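Local coordinates for core protein VP4 (PDB 2JHP) that caps viral RNA as a multifunctional enzyme of the bluetongue virus core, binding guanine and S-adenosyl-L-homocysteine at separate pockets, at residues A[306-311]-A[333-338]; A[465-470]-A[563-568]. One frame throughout, in Å; residues are numbered along the deposited sequence.

Contact 1: residues A[306-311]-A[333-338]; sequences KHRIPN and MYELRN
Lys306 and Glu335 meet through a salt bridge, with Lys306 NZ 2.6 Å from Glu335 OE1 and approaching from above the carboxylate plane, 44° out of it. Glu335 reaches it as an extended chain, its CG anti to the backbone N (chi1 -177°). Arg337 lies against the root of the lysine, its NH1 3.1 Å from Lys306 CA, while its NH2 lies 3.3 Å from Glu335 OE2, a pairing of charges alone because the oxygen sits well out of the guanidinium plane. Gln326 accepts from Arg337 NE, and Asp265 takes its NH2. Further along the same lysine, CD rests over one face of the Arg308 guanidinium, toward its rim; Arg308 itself pairs with Asp286. Leu336 N donates to His307 O at 2.8 Å, joining antiparallel strands 302-308 and 335-341 of a methyltransferase-type Rossmann sheet, and Ile309 N to Tyr334 O continues the pairing just past their ends. The side chain of Lys306 is about 6 Å from bound S-adenosyl-L-homocysteine. With long, weak ion pairs from Lys178 to Glu335 and Lys306 to Asp265, the cluster is consistent with the Lys-Asp-Lys-Glu set of 2'-O-methyltransferases.

Contact 2: residues A[465-470]-A[563-568]; sequences IRILDG and AYVTDL
Leu468 and Thr566 bring their CA atoms within 4.6 Å where 565-567 runs past 465-469 in a roughly antiparallel sense, their directions 150° apart, joined backbone to backbone by a weak bond from Asp469 N to Val565 O. The Asp567 side chain makes the other hydrogen bonds across the contact. Its CG stands anti to the backbone N (chi1 -169°), and the carboxylate turns to the strand, where Ile467 N meets OD1 from above the carboxylate plane at 3.1 Å. OD2 takes both Arg466 NE at 2.7 Å and Arg466 NH1 at 2.9 Å, so the guanidinium grips a single oxygen side-on, with that oxygen in its own plane; the guanidinium and carboxylate planes are turned 71° against each other. Strand 466-469 is the outermost strand of a mixed seven-stranded sheet with the 3-2-1-4-5-7-6 order of Rossmann-type methyltransferases, and strand 499-503 flanks it on the inner side. Asp567 is also the N-cap of helix 568-576, OD2 meeting Trp570 N, while Ser461 OG bonds to OD1. Asp469 caps helix 470-480 through OD1 and Gly472 N, and its OD2 pairs with Arg519. Between the two aspartates, Val565 packs its CG1 3.6 Å from Leu468 C, and Leu468 CD2 lies 4.0 Å from Asp567 CB.

How the contacts relate
From the N terminus the chain first forms a five-stranded parallel sheet, then starts a second sheet with strands 131-132 and 149-152. It leaves that sheet to build the whole seven-stranded sheet holding contact 1, which closes a short excursion through strands 315-320 and 322-324. The chain then returns through strand 393-394 to complete the second sheet. Contact 2 closes a much longer loop, 92 residues, tying that sheet's edge to the start of helix 568-576. The contacts follow in series without nesting or crossing, on opposite sides of the chain's centre; the centres of contact 1 and contact 2 are about 54 Å apart. Contact 1 lies within its sheet; contact 2 lies at a sheet border.

Contact 1: residues A[306-311]-A[333-338]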
ATOM      1  N   LYS A 306       2.841 -32.183  -5.700  1.00 22.45           N
ATOM      2  CA  LYS A 306       1.830 -32.857  -4.890  1.00 19.17           C
ATOM      3  C   LYS A 306       2.504 -33.659  -3.778  1.00 29.13           C
ATOM      4  O   LYS A 306       3.506 -34.335  -4.015  1.00 24.70           O
ATOM      5  CB  LYS A 306       1.011 -33.788  -5.778  1.00 14.73           C
ATOM      6  CG  LYS A 306      -0.352 -34.156  -5.242  1.00 14.12           C
ATOM      7  CD  LYS A 306      -0.894 -35.388  -5.969  1.00 37.30           C
ATOM      8  CE  LYS A 306      -2.394 -35.299  -6.201  1.00 48.98           C
ATOM      9  NZ  LYS A 306      -3.101 -34.777  -5.008  1.00 19.11           N
ATOM     10  N   HIS A 307       1.964 -33.580  -2.568  1.00 26.95           N
ATOM     11  CA  HIS A 307       2.600 -34.230  -1.435  1.00 15.19           C
ATOM     12  C   HIS A 307       1.613 -34.907  -0.494  1.00 18.27           C
ATOM     13  O   HIS A 307       1.223 -34.327   0.518  1.00 19.32           O
ATOM     14  CB  HIS A 307       3.442 -33.218  -0.656  1.00 14.63           C
ATOM     15  CG  HIS A 307       4.440 -33.846   0.264  1.00 14.83           C
ATOM     16  ND1 HIS A 307       4.162 -34.118   1.586  1.00 37.65           N
ATOM     17  CD2 HIS A 307       5.713 -34.258   0.052  1.00 13.67           C
ATOM     18  CE1 HIS A 307       5.223 -34.668   2.150  1.00 11.37           C
ATOM     19  NE2 HIS A 307       6.175 -34.769   1.241  1.00 23.69           N
ATOM     20  N   ARG A 308       1.213 -36.132  -0.818  1.00 17.81           N
ATOM     21  CA  ARG A 308       0.365 -36.905   0.107  1.00 17.91           C
ATOM     22  C   ARG A 308       1.219 -37.587   1.171  1.00 16.82           C
ATOM     23  O   ARG A 308       2.222 -38.219   0.855  1.00 18.77           O
ATOM     24  CB  ARG A 308      -0.577 -37.908  -0.610  1.00 15.17           C
ATOM     25  CG  ARG A 308      -0.025 -38.586  -1.871  1.00 38.04           C
ATOM     26  CD  ARG A 308      -0.337 -37.807  -3.172  1.00 -8.33           C
ATOM     27  NE  ARG A 308      -1.346 -38.470  -3.991  1.00 31.77           N
ATOM     28  CZ  ARG A 308      -1.079 -39.193  -5.074  1.00 29.65           C
ATOM     29  NH1 ARG A 308       0.174 -39.363  -5.490  1.00  6.23           N
ATOM     30  NH2 ARG A 308      -2.077 -39.757  -5.738  1.00  7.54           N
ATOM     31  N   ILE A 309       0.827 -37.413   2.432  1.00 13.73           N
ATOM     32  CA  ILE A 309       1.485 -38.067   3.564  1.00 12.94           C
ATOM     33  C   ILE A 309       1.048 -39.528   3.668  1.00 13.86           C
ATOM     34  O   ILE A 309      -0.151 -39.812   3.742  1.00 19.60           O
ATOM     35  CB  ILE A 309       1.153 -37.378   4.900  1.00 23.45           C
ATOM     36  CG1 ILE A 309       1.042 -35.870   4.699  1.00  4.43           C
ATOM     37  CG2 ILE A 309       2.198 -37.747   5.966  1.00-10.37           C
ATOM     38  CD1 ILE A 309       0.093 -35.172   5.654  1.00 18.39           C
ATOM     39  N   PRO A 310       2.024 -40.455   3.667  1.00  4.57           N
ATOM     40  CA  PRO A 310       1.788 -41.904   3.802  1.00  2.37           C
ATOM     41  C   PRO A 310       1.157 -42.297   5.145  1.00-10.91           C
ATOM     42  O   PRO A 310       1.241 -41.542   6.117  1.00-12.64           O
ATOM     43  CB  PRO A 310       3.194 -42.500   3.674  1.00  0.89           C
ATOM     44  CG  PRO A 310       4.128 -41.375   4.028  1.00  5.00           C
ATOM     45  CD  PRO A 310       3.458 -40.142   3.503  1.00 -7.01           C
ATOM     46  N   ASN A 311       0.528 -43.467   5.192  1.00  5.54           N
ATOM     47  CA  ASN A 311      -0.138 -43.929   6.406  1.00 21.48           C
ATOM     48  C   ASN A 311       0.724 -44.908   7.183  1.00 30.11           C
ATOM     49  O   ASN A 311       0.734 -44.908   8.416  1.00 24.33           O
ATOM     50  CB  ASN A 311      -1.479 -44.584   6.065  1.00 16.92           C
ATOM     51  CG  ASN A 311      -2.422 -43.649   5.326  1.00-14.73           C
ATOM     52  OD1 ASN A 311      -2.133 -42.456   5.140  1.00 59.26           O
ATOM     53  ND2 ASN A 311      -3.564 -44.193   4.900  1.00 35.12           N
ATOM     54  N   MET A 333      -8.155 -33.845   4.650  1.00 13.68           N
ATOM     55  CA  MET A 333      -7.259 -33.980   3.507  1.00  8.89           C
ATOM     56  C   MET A 333      -5.784 -33.970   3.941  1.00 16.22           C
ATOM     57  O   MET A 333      -5.195 -32.908   4.174  1.00 26.44           O
ATOM     58  CB  MET A 333      -7.564 -32.859   2.493  1.00  9.25           C
ATOM     59  CG  MET A 333      -6.591 -32.687   1.321  1.00 24.71           C
ATOM     60  SD  MET A 333      -6.548 -34.029   0.122  1.00 34.91           S
ATOM     61  CE  MET A 333      -8.288 -34.427  -0.115  1.00 18.63           C
ATOM     62  N   TYR A 334      -5.192 -35.157   4.048  1.00 13.95           N
ATOM     63  CA  TYR A 334      -3.794 -35.273   4.484  1.00 12.78           C
ATOM     64  C   TYR A 334      -2.809 -35.191   3.340  1.00 11.33           C
ATOM     65  O   TYR A 334      -2.090 -36.144   3.027  1.00 16.26           O
ATOM     66  CB  TYR A 334      -3.574 -36.521   5.327  1.00 15.77           C
ATOM     67  CG  TYR A 334      -4.114 -36.350   6.715  1.00 37.95           C
ATOM     68  CD1 TYR A 334      -5.351 -36.884   7.064  1.00 11.09           C
ATOM     69  CD2 TYR A 334      -3.403 -35.628   7.670  1.00 98.15           C
ATOM     70  CE1 TYR A 334      -5.864 -36.721   8.335  1.00 -6.95           C
ATOM     71  CE2 TYR A 334      -3.903 -35.450   8.940  1.00-16.56           C
ATOM     72  CZ  TYR A 334      -5.131 -36.007   9.272  1.00 29.11           C
ATOM     73  OH  TYR A 334      -5.634 -35.850  10.536  1.00-15.39           O
ATOM     74  N   GLU A 335      -2.784 -34.013   2.745  1.00 15.00           N
ATOM     75  CA  GLU A 335      -1.970 -33.710   1.584  1.00 21.78           C
ATOM     76  C   GLU A 335      -1.445 -32.289   1.737  1.00 14.74           C
ATOM     77  O   GLU A 335      -2.181 -31.372   2.122  1.00 19.03           O
ATOM     78  CB  GLU A 335      -2.829 -33.833   0.334  1.00 39.57           C
ATOM     79  CG  GLU A 335      -2.116 -33.628  -0.965  1.00 31.98           C
ATOM     80  CD  GLU A 335      -3.050 -33.824  -2.139  1.00 42.34           C
ATOM     81  OE1 GLU A 335      -3.424 -34.989  -2.401  1.00 33.42           O
ATOM     82  OE2 GLU A 335      -3.415 -32.818  -2.796  1.00 25.25           O
ATOM     83  N   LEU A 336      -0.159 -32.124   1.464  1.00 18.89           N
ATOM     84  CA  LEU A 336       0.475 -30.816   1.503  1.00 20.10           C
ATOM     85  C   LEU A 336       0.978 -30.493   0.116  1.00 29.41           C
ATOM     86  O   LEU A 336       0.720 -31.244  -0.829  1.00 19.24           O
ATOM     87  CB  LEU A 336       1.643 -30.812   2.492  1.00 19.82           C
ATOM     88  CG  LEU A 336       1.353 -31.287   3.918  1.00  2.32           C
ATOM     89  CD1 LEU A 336       2.656 -31.499   4.627  1.00  7.80           C
ATOM     90  CD2 LEU A 336       0.470 -30.321   4.702  1.00 19.26           C
ATOM     91  N   ARG A 337       1.685 -29.375  -0.005  1.00 21.15           N
ATOM     92  CA  ARG A 337       2.374 -29.028  -1.243  1.00 12.65           C
ATOM     93  C   ARG A 337       3.859 -28.885  -0.980  1.00 17.31           C
ATOM     94  O   ARG A 337       4.279 -28.372   0.060  1.00 24.63           O
ATOM     95  CB  ARG A 337       1.804 -27.750  -1.862  1.00  7.10           C
ATOM     96  CG  ARG A 337       0.410 -27.904  -2.445  1.00 22.09           C
ATOM     97  CD  ARG A 337       0.401 -28.866  -3.615  1.00  6.06           C
ATOM     98  NE  ARG A 337      -0.948 -29.333  -3.912  1.00  4.35           N
ATOM     99  CZ  ARG A 337      -1.253 -30.213  -4.864  1.00 39.15           C
ATOM    100  NH1 ARG A 337      -0.309 -30.716  -5.651  1.00 12.92           N
ATOM    101  NH2 ARG A 337      -2.514 -30.581  -5.043  1.00 13.17           N
ATOM    102  N   ASN A 338       4.647 -29.376  -1.922  1.00 19.22           N
ATOM    103  CA  ASN A 338       6.087 -29.356  -1.801  1.00 15.04           C
ATOM    104  C   ASN A 338       6.622 -28.263  -2.683  1.00 22.76           C
ATOM    105  O   ASN A 338       6.599 -28.385  -3.906  1.00 22.65           O
ATOM    106  CB  ASN A 338       6.671 -30.705  -2.221  1.00 24.31           C
ATOM    107  CG  ASN A 338       8.166 -30.806  -1.970  1.00 26.33           C
ATOM    108  OD1 ASN A 338       8.768 -31.833  -2.252  1.00 29.22           O
ATOM    109  ND2 ASN A 338       8.768 -29.747  -1.448  1.00  9.37           N
TER

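Contact 2: residues A[465-470]-A[563-568]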
ATOM      1  N   ILE A 465      14.108  17.059  -1.782  1.00 10.69           N
ATOM      2  CA  ILE A 465      13.081  16.317  -1.045  1.00 16.82           C
ATOM      3  C   ILE A 465      11.964  17.216  -0.541  1.00 28.13           C
ATOM      4  O   ILE A 465      12.164  18.077   0.314  1.00 33.51           O
ATOM      5  CB  ILE A 465      13.657  15.445   0.103  1.00 26.40           C
ATOM      6  CG1 ILE A 465      14.748  14.500  -0.412  1.00 33.64           C
ATOM      7  CG2 ILE A 465      12.540  14.622   0.771  1.00 23.36           C
ATOM      8  CD1 ILE A 465      14.241  13.371  -1.290  1.00  9.64           C
ATOM      9  N   ARG A 466      10.792  16.986  -1.115  1.00 14.06           N
ATOM     10  CA  ARG A 466       9.561  17.665  -0.789  1.00 11.17           C
ATOM     11  C   ARG A 466       8.885  16.932   0.391  1.00 15.61           C
ATOM     12  O   ARG A 466       8.706  15.717   0.357  1.00 14.31           O
ATOM     13  CB  ARG A 466       8.676  17.628  -2.035  1.00 -8.21           C
ATOM     14  CG  ARG A 466       8.007  18.934  -2.451  1.00 19.32           C
ATOM     15  CD  ARG A 466       8.967  19.897  -3.148  1.00 -8.34           C
ATOM     16  NE  ARG A 466       9.856  20.503  -2.158  1.00-12.65           N
ATOM     17  CZ  ARG A 466      11.172  20.331  -2.134  1.00 48.37           C
ATOM     18  NH1 ARG A 466      11.893  20.905  -1.187  1.00-11.86           N
ATOM     19  NH2 ARG A 466      11.772  19.593  -3.056  1.00-13.95           N
ATOM     20  N   ILE A 467       8.542  17.666   1.443  1.00 10.55           N
ATOM     21  CA  ILE A 467       7.965  17.053   2.639  1.00 13.02           C
ATOM     22  C   ILE A 467       6.605  17.656   2.975  1.00 12.50           C
ATOM     23  O   ILE A 467       6.490  18.844   3.266  1.00 18.67           O
ATOM     24  CB  ILE A 467       8.952  17.090   3.862  1.00-10.28           C
ATOM     25  CG1 ILE A 467       8.426  16.243   5.031  1.00 24.03           C
ATOM     26  CG2 ILE A 467       9.225  18.500   4.328  1.00 27.11           C
ATOM     27  CD1 ILE A 467       8.588  14.749   4.811  1.00 29.75           C
ATOM     28  N   LEU A 468       5.572  16.822   2.911  1.00 11.84           N
ATOM     29  CA  LEU A 468       4.195  17.286   3.067  1.00 14.89           C
ATOM     30  C   LEU A 468       3.362  16.288   3.835  1.00 10.90           C
ATOM     31  O   LEU A 468       3.737  15.125   3.964  1.00 18.63           O
ATOM     32  CB  LEU A 468       3.546  17.491   1.700  1.00 -8.23           C
ATOM     33  CG  LEU A 468       4.194  18.359   0.630  1.00 13.17           C
ATOM     34  CD1 LEU A 468       3.501  18.039  -0.658  1.00-11.28           C
ATOM     35  CD2 LEU A 468       4.069  19.857   0.941  1.00-10.80           C
ATOM     36  N   ASP A 469       2.222  16.743   4.340  1.00 14.77           N
ATOM     37  CA  ASP A 469       1.257  15.848   4.943  1.00 13.05           C
ATOM     38  C   ASP A 469       0.550  15.128   3.812  1.00 14.83           C
ATOM     39  O   ASP A 469       0.581  15.595   2.675  1.00 14.24           O
ATOM     40  CB  ASP A 469       0.274  16.588   5.857  1.00 11.75           C
ATOM     41  CG  ASP A 469      -0.637  17.541   5.108  1.00 11.14           C
ATOM     42  OD1 ASP A 469      -1.308  17.104   4.149  1.00 22.48           O
ATOM     43  OD2 ASP A 469      -0.711  18.735   5.495  1.00 23.54           O
ATOM     44  N   GLY A 470      -0.078  13.995   4.126  1.00 12.21           N
ATOM     45  CA  GLY A 470      -0.712  13.141   3.129  1.00  5.44           C
ATOM     46  C   GLY A 470      -1.650  13.846   2.167  1.00 10.95           C
ATOM     47  O   GLY A 470      -1.624  13.581   0.960  1.00 16.23           O
ATOM     48  N   ALA A 563       0.767  20.544  14.805  1.00 17.15           N
ATOM     49  CA  ALA A 563      -0.465  20.252  14.105  1.00 15.98           C
ATOM     50  C   ALA A 563      -0.317  20.181  12.577  1.00 11.56           C
ATOM     51  O   ALA A 563      -1.203  19.658  11.899  1.00 27.35           O
ATOM     52  CB  ALA A 563      -1.522  21.273  14.493  1.00 15.41           C
ATOM     53  N   TYR A 564       0.788  20.704  12.037  1.00 26.00           N
ATOM     54  CA  TYR A 564       0.983  20.767  10.569  1.00 15.11           C
ATOM     55  C   TYR A 564       2.254  20.108  10.054  1.00 17.67           C
ATOM     56  O   TYR A 564       3.269  20.047  10.755  1.00 18.76           O
ATOM     57  CB  TYR A 564       0.911  22.216  10.051  1.00  3.83           C
ATOM     58  CG  TYR A 564      -0.290  22.956  10.591  1.00-10.96           C
ATOM     59  CD1 TYR A 564      -0.164  23.822  11.681  1.00 58.27           C
ATOM     60  CD2 TYR A 564      -1.568  22.742  10.056  1.00 -9.34           C
ATOM     61  CE1 TYR A 564      -1.262  24.470  12.199  1.00 14.58           C
ATOM     62  CE2 TYR A 564      -2.682  23.417  10.583  1.00-12.09           C
ATOM     63  CZ  TYR A 564      -2.508  24.265  11.644  1.00 46.74           C
ATOM     64  OH  TYR A 564      -3.604  24.904  12.138  1.00 22.57           O
ATOM     65  N   VAL A 565       2.164  19.607   8.823  1.00 16.60           N
ATOM     66  CA  VAL A 565       3.337  19.180   8.055  1.00 16.81           C
ATOM     67  C   VAL A 565       3.319  19.842   6.689  1.00 27.28           C
ATOM     68  O   VAL A 565       2.524  19.475   5.832  1.00 26.08           O
ATOM     69  CB  VAL A 565       3.384  17.643   7.847  1.00 14.30           C
ATOM     70  CG1 VAL A 565       4.619  17.261   7.041  1.00 11.88           C
ATOM     71  CG2 VAL A 565       3.351  16.906   9.185  1.00 13.26           C
ATOM     72  N   THR A 566       4.186  20.826   6.493  1.00 30.66           N
ATOM     73  CA  THR A 566       4.378  21.421   5.166  1.00 27.74           C
ATOM     74  C   THR A 566       5.870  21.549   4.846  1.00 27.64           C
ATOM     75  O   THR A 566       6.709  21.292   5.711  1.00 14.30           O
ATOM     76  CB  THR A 566       3.658  22.778   5.035  1.00 27.37           C
ATOM     77  OG1 THR A 566       3.563  23.141   3.652  1.00 46.55           O
ATOM     78  CG2 THR A 566       4.395  23.880   5.823  1.00 -4.04           C
ATOM     79  N   ASP A 567       6.194  21.946   3.611  1.00  4.64           N
ATOM     80  CA  ASP A 567       7.587  21.967   3.131  1.00 -6.18           C
ATOM     81  C   ASP A 567       8.277  23.307   3.397  1.00  8.07           C
ATOM     82  O   ASP A 567       7.981  24.314   2.751  1.00 17.20           O
ATOM     83  CB  ASP A 567       7.673  21.557   1.648  1.00 -6.81           C
ATOM     84  CG  ASP A 567       9.115  21.296   1.187  1.00 14.12           C
ATOM     85  OD1 ASP A 567       9.820  20.497   1.833  1.00 32.95           O
ATOM     86  OD2 ASP A 567       9.550  21.873   0.166  1.00  5.36           O
ATOM     87  N   LEU A 568       9.202  23.298   4.353  1.00 18.83           N
ATOM     88  CA  LEU A 568       9.984  24.482   4.707  1.00  4.09           C
ATOM     89  C   LEU A 568      10.763  25.061   3.534  1.00 23.03           C
ATOM     90  O   LEU A 568      10.720  26.261   3.292  1.00  6.94           O
ATOM     91  CB  LEU A 568      10.934  24.187   5.872  1.00 -5.53           C
ATOM     92  CG  LEU A 568      10.313  24.164   7.273  1.00  7.81           C
ATOM     93  CD1 LEU A 568      11.410  24.006   8.313  1.00  3.58           C
ATOM     94  CD2 LEU A 568       9.503  25.427   7.552  1.00 -7.45           C
TER